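Local coordinates for protein 2-hydroxyisobutyryl-CoA synthetase (Aquincola tertiaricarbonis, PDB 6HDY) that belongs to the ANL superfamily of AMP-binding enzymes and carries the AMP-binding region together with the C-terminal domain of that family, at residues A[208-212]-A[213-217]; A[440-443]-A[444-448]; A[478-481]-A[482-486]. All coordinates share one frame; numbering follows the deposited sequence.

Contact 1. Residues A[208-212]-A[213-217]; sequences QWLDT and MKPAA
Trp209 and Met213, one helical turn apart, run side by side. Met213 bends at its second and third torsions, and this brings CE to 3.7 Å from CZ3 of Trp209. The methyl meets the ring obliquely. The second subunit packs on the same pair, with its Leu174 on Trp209 and its Pro109 on Met213. A second apolar touch lies at the helix end. There Leu210 CD2 meets Pro215 CG at 3.8 Å, and the two side chains cross at about a right angle.

The turn ends helix 202-213. Lys214 has left-handed backbone angles (phi 54°), and Pro215 follows it. Helix 202-213 joins parallel strands 191-193 and 217-220 in a beta-alpha-beta connection, with strand 165-168 between them.

The polar grip is mostly on carbonyls. Met213 N binds Trp209 O at 2.8 Å, and Lys214 N binds Leu210 O. Bends at chi2 and chi4 turn the Lys214 chain back, and NZ donates to Asp211 O at 2.7 Å, in the carbonyl plane and on a lone pair. The salt bridge of Lys214 NZ to Asp211 OD1 is long, at 3.8 Å. Asn241 O is a further acceptor for NZ. Gln208 O takes Thr212 N and Thr212 OG1 (2.9 Å) from opposite faces of its plane.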
ATOM      1  N   GLN A 208      -2.508 -17.808  -4.609  1.00 36.86           N
ATOM      2  CA  GLN A 208      -1.284 -18.499  -5.030  1.00 37.76           C
ATOM      3  C   GLN A 208      -0.148 -18.194  -4.059  1.00 40.47           C
ATOM      4  O   GLN A 208       0.542 -19.130  -3.666  1.00 41.11           O
ATOM      5  CB  GLN A 208      -0.871 -18.133  -6.474  1.00 39.80           C
ATOM      6  CG  GLN A 208      -1.842 -18.602  -7.568  1.00 58.42           C
ATOM      7  CD  GLN A 208      -2.022 -20.118  -7.676  1.00 78.95           C
ATOM      8  OE1 GLN A 208      -1.218 -20.941  -7.175  1.00 69.56           O
ATOM      9  NE2 GLN A 208      -3.102 -20.520  -8.339  1.00 72.40           N
ATOM     10  N   TRP A 209       0.021 -16.893  -3.631  1.00 34.50           N
ATOM     11  CA  TRP A 209       1.050 -16.500  -2.668  1.00 33.00           C
ATOM     12  C   TRP A 209       0.841 -17.126  -1.309  1.00 39.06           C
ATOM     13  O   TRP A 209       1.818 -17.487  -0.670  1.00 38.97           O
ATOM     14  CB  TRP A 209       1.186 -14.966  -2.544  1.00 29.76           C
ATOM     15  CG  TRP A 209       2.015 -14.373  -3.635  1.00 29.83           C
ATOM     16  CD1 TRP A 209       1.594 -14.034  -4.887  1.00 33.10           C
ATOM     17  CD2 TRP A 209       3.413 -14.082  -3.589  1.00 29.64           C
ATOM     18  NE1 TRP A 209       2.639 -13.542  -5.622  1.00 32.43           N
ATOM     19  CE2 TRP A 209       3.773 -13.563  -4.854  1.00 33.64           C
ATOM     20  CE3 TRP A 209       4.396 -14.165  -2.589  1.00 30.70           C
ATOM     21  CZ2 TRP A 209       5.082 -13.171  -5.158  1.00 32.73           C
ATOM     22  CZ3 TRP A 209       5.684 -13.752  -2.891  1.00 31.79           C
ATOM     23  CH2 TRP A 209       6.019 -13.287  -4.164  1.00 32.44           C
ATOM     24  N   LEU A 210      -0.421 -17.257  -0.857  1.00 38.32           N
ATOM     25  CA  LEU A 210      -0.752 -17.867   0.443  1.00 39.13           C
ATOM     26  C   LEU A 210      -0.488 -19.381   0.427  1.00 47.47           C
ATOM     27  O   LEU A 210      -0.068 -19.944   1.444  1.00 47.25           O
ATOM     28  CB  LEU A 210      -2.213 -17.599   0.830  1.00 39.00           C
ATOM     29  CG  LEU A 210      -2.662 -16.126   0.922  1.00 41.62           C
ATOM     30  CD1 LEU A 210      -4.167 -16.039   0.963  1.00 41.39           C
ATOM     31  CD2 LEU A 210      -2.063 -15.422   2.119  1.00 43.31           C
ATOM     32  N   ASP A 211      -0.743 -20.035  -0.726  1.00 46.59           N
ATOM     33  CA  ASP A 211      -0.497 -21.463  -0.925  1.00 48.45           C
ATOM     34  C   ASP A 211       1.011 -21.723  -0.944  1.00 54.78           C
ATOM     35  O   ASP A 211       1.461 -22.688  -0.337  1.00 56.93           O
ATOM     36  CB  ASP A 211      -1.140 -21.943  -2.239  1.00 51.30           C
ATOM     37  CG  ASP A 211      -1.165 -23.462  -2.407  1.00 59.53           C
ATOM     38  OD1 ASP A 211      -2.033 -24.115  -1.782  1.00 59.51           O
ATOM     39  OD2 ASP A 211      -0.359 -23.982  -3.208  1.00 64.22           O
ATOM     40  N   THR A 212       1.796 -20.850  -1.617  1.00 50.35           N
ATOM     41  CA  THR A 212       3.254 -20.972  -1.689  1.00 49.94           C
ATOM     42  C   THR A 212       3.931 -20.627  -0.348  1.00 52.15           C
ATOM     43  O   THR A 212       4.696 -21.442   0.173  1.00 54.32           O
ATOM     44  CB  THR A 212       3.812 -20.109  -2.835  1.00 55.67           C
ATOM     45  OG1 THR A 212       3.147 -20.434  -4.060  1.00 54.74           O
ATOM     46  CG2 THR A 212       5.332 -20.249  -2.997  1.00 55.78           C
ATOM     47  N   MET A 213       3.661 -19.418   0.187  1.00 45.31           N
ATOM     48  CA  MET A 213       4.282 -18.858   1.399  1.00 43.14           C
ATOM     49  C   MET A 213       3.823 -19.483   2.702  1.00 45.24           C
ATOM     50  O   MET A 213       4.604 -19.527   3.641  1.00 46.11           O
ATOM     51  CB  MET A 213       4.095 -17.323   1.469  1.00 43.36           C
ATOM     52  CG  MET A 213       4.810 -16.536   0.387  1.00 45.81           C
ATOM     53  SD  MET A 213       6.625 -16.601   0.466  1.00 50.66           S
ATOM     54  CE  MET A 213       6.922 -16.861  -1.213  1.00 48.33           C
ATOM     55  N   LYS A 214       2.551 -19.926   2.784  1.00 41.65           N
ATOM     56  CA  LYS A 214       1.951 -20.547   3.984  1.00 41.35           C
ATOM     57  C   LYS A 214       2.116 -19.648   5.261  1.00 43.27           C
ATOM     58  O   LYS A 214       2.823 -20.021   6.198  1.00 42.44           O
ATOM     59  CB  LYS A 214       2.437 -22.007   4.200  1.00 46.15           C
ATOM     60  CG  LYS A 214       2.310 -22.883   2.948  1.00 53.06           C
ATOM     61  CD  LYS A 214       1.433 -24.096   3.161  1.00 57.54           C
ATOM     62  CE  LYS A 214       1.547 -25.099   2.033  1.00 66.77           C
ATOM     63  NZ  LYS A 214       0.521 -24.882   0.973  1.00 73.02           N
ATOM     64  N   PRO A 215       1.448 -18.461   5.310  1.00 41.44           N
ATOM     65  CA  PRO A 215       1.613 -17.566   6.470  1.00 40.57           C
ATOM     66  C   PRO A 215       0.989 -18.037   7.766  1.00 44.29           C
ATOM     67  O   PRO A 215      -0.047 -18.715   7.758  1.00 44.57           O
ATOM     68  CB  PRO A 215       0.941 -16.273   6.001  1.00 40.53           C
ATOM     69  CG  PRO A 215      -0.112 -16.738   5.068  1.00 45.64           C
ATOM     70  CD  PRO A 215       0.569 -17.838   4.296  1.00 42.21           C
ATOM     71  N   ALA A 216       1.593 -17.630   8.884  1.00 40.19           N
ATOM     72  CA  ALA A 216       1.048 -17.970  10.190  1.00 40.91           C
ATOM     73  C   ALA A 216      -0.137 -17.064  10.525  1.00 42.91           C
ATOM     74  O   ALA A 216      -1.017 -17.485  11.274  1.00 42.55           O
ATOM     75  CB  ALA A 216       2.122 -17.854  11.259  1.00 42.39           C
ATOM     76  N   ALA A 217      -0.156 -15.813   9.978  1.00 37.27           N
ATOM     77  CA  ALA A 217      -1.213 -14.856  10.273  1.00 35.05           C
ATOM     78  C   ALA A 217      -1.673 -14.043   9.068  1.00 36.41           C
ATOM     79  O   ALA A 217      -0.911 -13.812   8.130  1.00 35.72           O
ATOM     80  CB  ALA A 217      -0.810 -13.946  11.428  1.00 35.27           C
TER

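Contact 2. Residues A[440-443]-A[444-448]; sequences HRVQ and TVLGV
Gln443 and Thr444 carry most of this contact, with Val442 behind them, and they engage residues up to five positions away. They lie in the last turns of helix 428-446 in the C-terminal domain. This helix links strands 413-419 and 450-454, which are neighbours and parallel, so the unit is a beta-alpha-beta crossover. Gly447 is the first residue to leave helical angles, with phi 80°.

Gln443 lies beside the chain as it turns away. Gln443 CG sits 3.0 Å from Val448 O, a tight approach, and its CA offers a C-H to the same oxygen. The rest of the side chain is extended, and OE1 bonds to Arg449. Gln443 O accepts Gly447 N at 2.8 Å, which closes the last turn.

Val442 faces inward. Val442 CG1 points anti to the backbone N (chi1 172°) and runs alongside Leu446, reaching Leu446 CD1 at 3.8 Å. Both side chains rest on Leu413 of strand 413-419 and on helix 383-391.

Thr444 grips His440 O twice. Thr444 N approaches His440 O nearly along the C=O axis at 2.9 Å. Thr444 OG1, held beside its own backbone N, donates to His440 O from above the carbonyl plane at 2.7 Å. The same OG1 lies over one face of the His440 ring, offset toward the rim, 3.5 Å from NE2.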
ATOM      1  N   HIS A 440     -38.594 -16.893   6.992  1.00 62.75           N
ATOM      2  CA  HIS A 440     -38.999 -17.358   8.320  1.00 66.90           C
ATOM      3  C   HIS A 440     -37.923 -17.130   9.367  1.00 70.57           C
ATOM      4  O   HIS A 440     -38.224 -16.535  10.395  1.00 72.00           O
ATOM      5  CB  HIS A 440     -39.406 -18.845   8.281  1.00 71.46           C
ATOM      6  CG  HIS A 440     -39.808 -19.420   9.613  1.00 79.93           C
ATOM      7  ND1 HIS A 440     -41.125 -19.375  10.055  1.00 85.12           N
ATOM      8  CD2 HIS A 440     -39.058 -20.074  10.536  1.00 84.31           C
ATOM      9  CE1 HIS A 440     -41.130 -19.990  11.232  1.00 88.38           C
ATOM     10  NE2 HIS A 440     -39.909 -20.426  11.565  1.00 88.41           N
ATOM     11  N   ARG A 441     -36.684 -17.611   9.120  1.00 66.43           N
ATOM     12  CA  ARG A 441     -35.558 -17.496  10.057  1.00 66.86           C
ATOM     13  C   ARG A 441     -35.376 -16.039  10.517  1.00 66.95           C
ATOM     14  O   ARG A 441     -35.397 -15.764  11.720  1.00 68.40           O
ATOM     15  CB  ARG A 441     -34.256 -18.064   9.438  1.00 66.77           C
ATOM     16  CG  ARG A 441     -33.418 -18.932  10.388  1.00 84.33           C
ATOM     17  CD  ARG A 441     -33.406 -20.402   9.968  1.00102.62           C
ATOM     18  NE  ARG A 441     -32.055 -20.983   9.953  1.00116.94           N
ATOM     19  CZ  ARG A 441     -31.760 -22.205   9.512  1.00134.47           C
ATOM     20  NH1 ARG A 441     -32.714 -23.002   9.046  1.00124.15           N
ATOM     21  NH2 ARG A 441     -30.505 -22.640   9.534  1.00119.74           N
ATOM     22  N   VAL A 442     -35.280 -15.117   9.544  1.00 58.78           N
ATOM     23  CA  VAL A 442     -35.124 -13.670   9.733  1.00 57.05           C
ATOM     24  C   VAL A 442     -36.293 -13.098  10.550  1.00 63.80           C
ATOM     25  O   VAL A 442     -36.055 -12.311  11.467  1.00 63.54           O
ATOM     26  CB  VAL A 442     -34.907 -12.970   8.361  1.00 57.49           C
ATOM     27  CG1 VAL A 442     -34.940 -11.450   8.478  1.00 56.02           C
ATOM     28  CG2 VAL A 442     -33.586 -13.421   7.736  1.00 55.58           C
ATOM     29  N   GLN A 443     -37.543 -13.559  10.262  1.00 62.97           N
ATOM     30  CA  GLN A 443     -38.755 -13.158  10.984  1.00 65.67           C
ATOM     31  C   GLN A 443     -38.689 -13.588  12.445  1.00 73.20           C
ATOM     32  O   GLN A 443     -38.993 -12.787  13.316  1.00 75.25           O
ATOM     33  CB  GLN A 443     -40.035 -13.708  10.325  1.00 68.06           C
ATOM     34  CG  GLN A 443     -40.418 -13.002   9.024  1.00 76.57           C
ATOM     35  CD  GLN A 443     -41.810 -13.325   8.539  1.00 90.16           C
ATOM     36  OE1 GLN A 443     -42.016 -13.646   7.365  1.00 82.88           O
ATOM     37  NE2 GLN A 443     -42.802 -13.187   9.411  1.00 83.21           N
ATOM     38  N   THR A 444     -38.263 -14.836  12.710  1.00 70.29           N
ATOM     39  CA  THR A 444     -38.122 -15.394  14.058  1.00 73.75           C
ATOM     40  C   THR A 444     -37.044 -14.627  14.846  1.00 77.33           C
ATOM     41  O   THR A 444     -37.217 -14.390  16.047  1.00 81.39           O
ATOM     42  CB  THR A 444     -37.762 -16.895  13.968  1.00 82.61           C
ATOM     43  OG1 THR A 444     -38.513 -17.513  12.922  1.00 80.94           O
ATOM     44  CG2 THR A 444     -37.966 -17.640  15.286  1.00 85.78           C
ATOM     45  N   VAL A 445     -35.943 -14.244  14.167  1.00 68.24           N
ATOM     46  CA  VAL A 445     -34.809 -13.559  14.783  1.00 67.32           C
ATOM     47  C   VAL A 445     -35.166 -12.122  15.197  1.00 69.36           C
ATOM     48  O   VAL A 445     -35.006 -11.771  16.371  1.00 70.71           O
ATOM     49  CB  VAL A 445     -33.518 -13.637  13.894  1.00 67.77           C
ATOM     50  CG1 VAL A 445     -32.429 -12.681  14.381  1.00 66.76           C
ATOM     51  CG2 VAL A 445     -32.968 -15.064  13.830  1.00 68.72           C
ATOM     52  N   LEU A 446     -35.641 -11.309  14.232  1.00 62.64           N
ATOM     53  CA  LEU A 446     -35.950  -9.892  14.403  1.00 62.46           C
ATOM     54  C   LEU A 446     -37.373  -9.560  14.888  1.00 71.84           C
ATOM     55  O   LEU A 446     -37.567  -8.507  15.501  1.00 73.77           O
ATOM     56  CB  LEU A 446     -35.664  -9.127  13.098  1.00 58.48           C
ATOM     57  CG  LEU A 446     -34.392  -9.463  12.305  1.00 60.03           C
ATOM     58  CD1 LEU A 446     -34.384  -8.712  10.989  1.00 57.13           C
ATOM     59  CD2 LEU A 446     -33.114  -9.141  13.097  1.00 61.89           C
ATOM     60  N   GLY A 447     -38.343 -10.429  14.594  1.00 69.79           N
ATOM     61  CA  GLY A 447     -39.743 -10.228  14.962  1.00 72.76           C
ATOM     62  C   GLY A 447     -40.445  -9.283  14.010  1.00 75.38           C
ATOM     63  O   GLY A 447     -41.326  -8.517  14.415  1.00 77.75           O
ATOM     64  N   VAL A 448     -40.057  -9.339  12.731  1.00 68.41           N
ATOM     65  CA  VAL A 448     -40.554  -8.460  11.680  1.00 66.90           C
ATOM     66  C   VAL A 448     -40.786  -9.236  10.381  1.00 68.46           C
ATOM     67  O   VAL A 448     -40.092 -10.216  10.139  1.00 66.62           O
ATOM     68  CB  VAL A 448     -39.572  -7.247  11.558  1.00 69.56           C
ATOM     69  CG1 VAL A 448     -39.019  -7.029  10.148  1.00 66.22           C
ATOM     70  CG2 VAL A 448     -40.199  -5.980  12.110  1.00 71.73           C
TER

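Contact 3. Residues A[478-481]-A[482-486]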
ATOM      1  N   ARG A 478     -39.356   1.044  -3.374  1.00 51.17           N
ATOM      2  CA  ARG A 478     -40.692   1.004  -3.946  1.00 53.77           C
ATOM      3  C   ARG A 478     -40.755   0.058  -5.134  1.00 58.02           C
ATOM      4  O   ARG A 478     -41.657  -0.774  -5.172  1.00 56.76           O
ATOM      5  CB  ARG A 478     -41.221   2.408  -4.261  1.00 57.07           C
ATOM      6  CG  ARG A 478     -41.399   3.222  -2.986  1.00 65.95           C
ATOM      7  CD  ARG A 478     -42.635   4.067  -3.003  1.00 81.47           C
ATOM      8  NE  ARG A 478     -42.921   4.611  -1.676  1.00 99.57           N
ATOM      9  CZ  ARG A 478     -43.071   5.904  -1.414  1.00123.09           C
ATOM     10  NH1 ARG A 478     -42.961   6.804  -2.386  1.00115.94           N
ATOM     11  NH2 ARG A 478     -43.342   6.310  -0.181  1.00112.55           N
ATOM     12  N   ALA A 479     -39.735   0.094  -6.025  1.00 55.40           N
ATOM     13  CA  ALA A 479     -39.639  -0.799  -7.186  1.00 55.83           C
ATOM     14  C   ALA A 479     -39.591  -2.262  -6.767  1.00 56.21           C
ATOM     15  O   ALA A 479     -40.283  -3.083  -7.367  1.00 56.95           O
ATOM     16  CB  ALA A 479     -38.417  -0.459  -8.021  1.00 56.90           C
ATOM     17  N   LEU A 480     -38.811  -2.576  -5.712  1.00 50.46           N
ATOM     18  CA  LEU A 480     -38.666  -3.932  -5.190  1.00 47.93           C
ATOM     19  C   LEU A 480     -39.957  -4.434  -4.528  1.00 53.72           C
ATOM     20  O   LEU A 480     -40.398  -5.537  -4.856  1.00 52.85           O
ATOM     21  CB  LEU A 480     -37.440  -4.074  -4.273  1.00 44.63           C
ATOM     22  CG  LEU A 480     -37.124  -5.489  -3.721  1.00 46.57           C
ATOM     23  CD1 LEU A 480     -37.003  -6.544  -4.843  1.00 46.58           C
ATOM     24  CD2 LEU A 480     -35.878  -5.468  -2.894  1.00 45.03           C
ATOM     25  N   ASN A 481     -40.566  -3.621  -3.634  1.00 51.90           N
ATOM     26  CA  ASN A 481     -41.815  -3.961  -2.945  1.00 53.34           C
ATOM     27  C   ASN A 481     -42.934  -4.274  -3.949  1.00 58.75           C
ATOM     28  O   ASN A 481     -43.552  -5.334  -3.859  1.00 57.96           O
ATOM     29  CB  ASN A 481     -42.231  -2.858  -1.962  1.00 57.77           C
ATOM     30  CG  ASN A 481     -42.923  -3.384  -0.721  1.00 85.70           C
ATOM     31  OD1 ASN A 481     -43.017  -4.600  -0.479  1.00 79.85           O
ATOM     32  ND2 ASN A 481     -43.410  -2.478   0.106  1.00 79.19           N
ATOM     33  N   GLN A 482     -43.139  -3.368  -4.938  1.00 57.06           N
ATOM     34  CA  GLN A 482     -44.093  -3.475  -6.038  1.00 58.60           C
ATOM     35  C   GLN A 482     -43.832  -4.738  -6.894  1.00 63.66           C
ATOM     36  O   GLN A 482     -44.793  -5.394  -7.301  1.00 65.68           O
ATOM     37  CB  GLN A 482     -44.003  -2.222  -6.914  1.00 61.97           C
ATOM     38  CG  GLN A 482     -44.682  -0.973  -6.332  1.00 77.24           C
ATOM     39  CD  GLN A 482     -44.130   0.325  -6.885  1.00 82.36           C
ATOM     40  OE1 GLN A 482     -43.587   0.383  -7.988  1.00 68.59           O
ATOM     41  NE2 GLN A 482     -44.269   1.408  -6.131  1.00 79.79           N
ATOM     42  N   GLN A 483     -42.543  -5.069  -7.170  1.00 57.94           N
ATOM     43  CA  GLN A 483     -42.151  -6.256  -7.936  1.00 57.75           C
ATOM     44  C   GLN A 483     -42.471  -7.532  -7.119  1.00 61.38           C
ATOM     45  O   GLN A 483     -42.971  -8.505  -7.686  1.00 60.61           O
ATOM     46  CB  GLN A 483     -40.645  -6.206  -8.288  1.00 57.15           C
ATOM     47  CG  GLN A 483     -40.156  -7.380  -9.156  1.00 73.05           C
ATOM     48  CD  GLN A 483     -38.675  -7.684  -9.030  1.00 96.99           C
ATOM     49  OE1 GLN A 483     -37.988  -7.265  -8.086  1.00 92.38           O
ATOM     50  NE2 GLN A 483     -38.156  -8.467  -9.966  1.00 89.86           N
ATOM     51  N   LEU A 484     -42.175  -7.504  -5.790  1.00 58.20           N
ATOM     52  CA  LEU A 484     -42.413  -8.574  -4.817  1.00 57.87           C
ATOM     53  C   LEU A 484     -43.894  -8.755  -4.509  1.00 64.92           C
ATOM     54  O   LEU A 484     -44.285  -9.827  -4.053  1.00 65.82           O
ATOM     55  CB  LEU A 484     -41.644  -8.326  -3.510  1.00 56.12           C
ATOM     56  CG  LEU A 484     -40.169  -8.743  -3.468  1.00 58.54           C
ATOM     57  CD1 LEU A 484     -39.466  -8.095  -2.296  1.00 57.02           C
ATOM     58  CD2 LEU A 484     -40.014 -10.261  -3.373  1.00 60.24           C
ATOM     59  N   GLN A 485     -44.715  -7.716  -4.742  1.00 62.78           N
ATOM     60  CA  GLN A 485     -46.158  -7.785  -4.553  1.00 64.84           C
ATOM     61  C   GLN A 485     -46.778  -8.469  -5.781  1.00 71.92           C
ATOM     62  O   GLN A 485     -47.764  -9.198  -5.645  1.00 73.98           O
ATOM     63  CB  GLN A 485     -46.752  -6.385  -4.355  1.00 67.77           C
ATOM     64  CG  GLN A 485     -46.659  -5.854  -2.931  1.00 66.86           C
ATOM     65  CD  GLN A 485     -47.032  -4.391  -2.864  1.00 75.67           C
ATOM     66  OE1 GLN A 485     -46.250  -3.510  -3.214  1.00 66.53           O
ATOM     67  NE2 GLN A 485     -48.247  -4.097  -2.440  1.00 71.75           N
ATOM     68  N   SER A 486     -46.189  -8.246  -6.978  1.00 68.23           N
ATOM     69  CA  SER A 486     -46.666  -8.835  -8.237  1.00 70.24           C
ATOM     70  C   SER A 486     -46.316 -10.326  -8.383  1.00 74.06           C
ATOM     71  O   SER A 486     -47.149 -11.093  -8.872  1.00 76.85           O
ATOM     72  CB  SER A 486     -46.132  -8.054  -9.434  1.00 73.95           C
ATOM     73  OG  SER A 486     -46.801  -6.814  -9.585  1.00 83.07           O
TER
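Leu480 and Leu484 form the tight side of this helical turn. The two run alongside each other, with Leu480 CG 3.8 Å from Leu484 CD1. Leu480 swings its CG anti to the backbone N (chi1 -176°), which turns the branch along the helix toward its neighbour. Both leucines rest on Leu414 of strand 413-419. Between them runs a backbone bond, Leu484 N to Leu480 O, at 2.8 Å. Asn481 flanks this side, and its OD1 accepts from Lys451 of strand 450-454. Gln483 lies at the border: it crosses Leu480 obliquely, with Gln483 OE1 3.5 Å from Leu480 CD1, and touches Glu453 of strand 450-454.

The other side is looser and faces solvent. Gln482, extended beyond CG, lies back over the preceding turn. Gln482 CD is 3.2 Å from Arg478 O, and NE2 3.7 Å from Arg478 CB. Gln482 N bonds to Arg478 O at 3.0 Å. Toward the helix end the bonding weakens: Gln485 N to Asn481 O is a weak bond, bent to 126°, and Ser486 OG bonds weakly to Gln482 O. One leucine face on a sheet and one polar face in solvent are characteristic of an amphipathic helix, here the last modelled helix, 474-486.

Contact 1 stands apart from the other two, its centre 40 Å from that of contact 2 and 46 Å from that of contact 3. The parallel sheet it feeds also holds strands 246-249 and 271-274. Just after those two strands come Ser250, Gly251 and Gly276 to Ala279 of the (3s)-3-hydroxybutanoic acid pocket. No residue of the three contacts lines that pocket. Contacts 2 and 3 lie closer together, with centres 20 Å apart and nearest atoms about 11 Å apart. They share strand 413-419. Contact 2 packs on the odd-numbered residues Leu413 and Leu415 and contact 3 on Leu414 and Arg416, consistent with helices on opposite faces of that sheet.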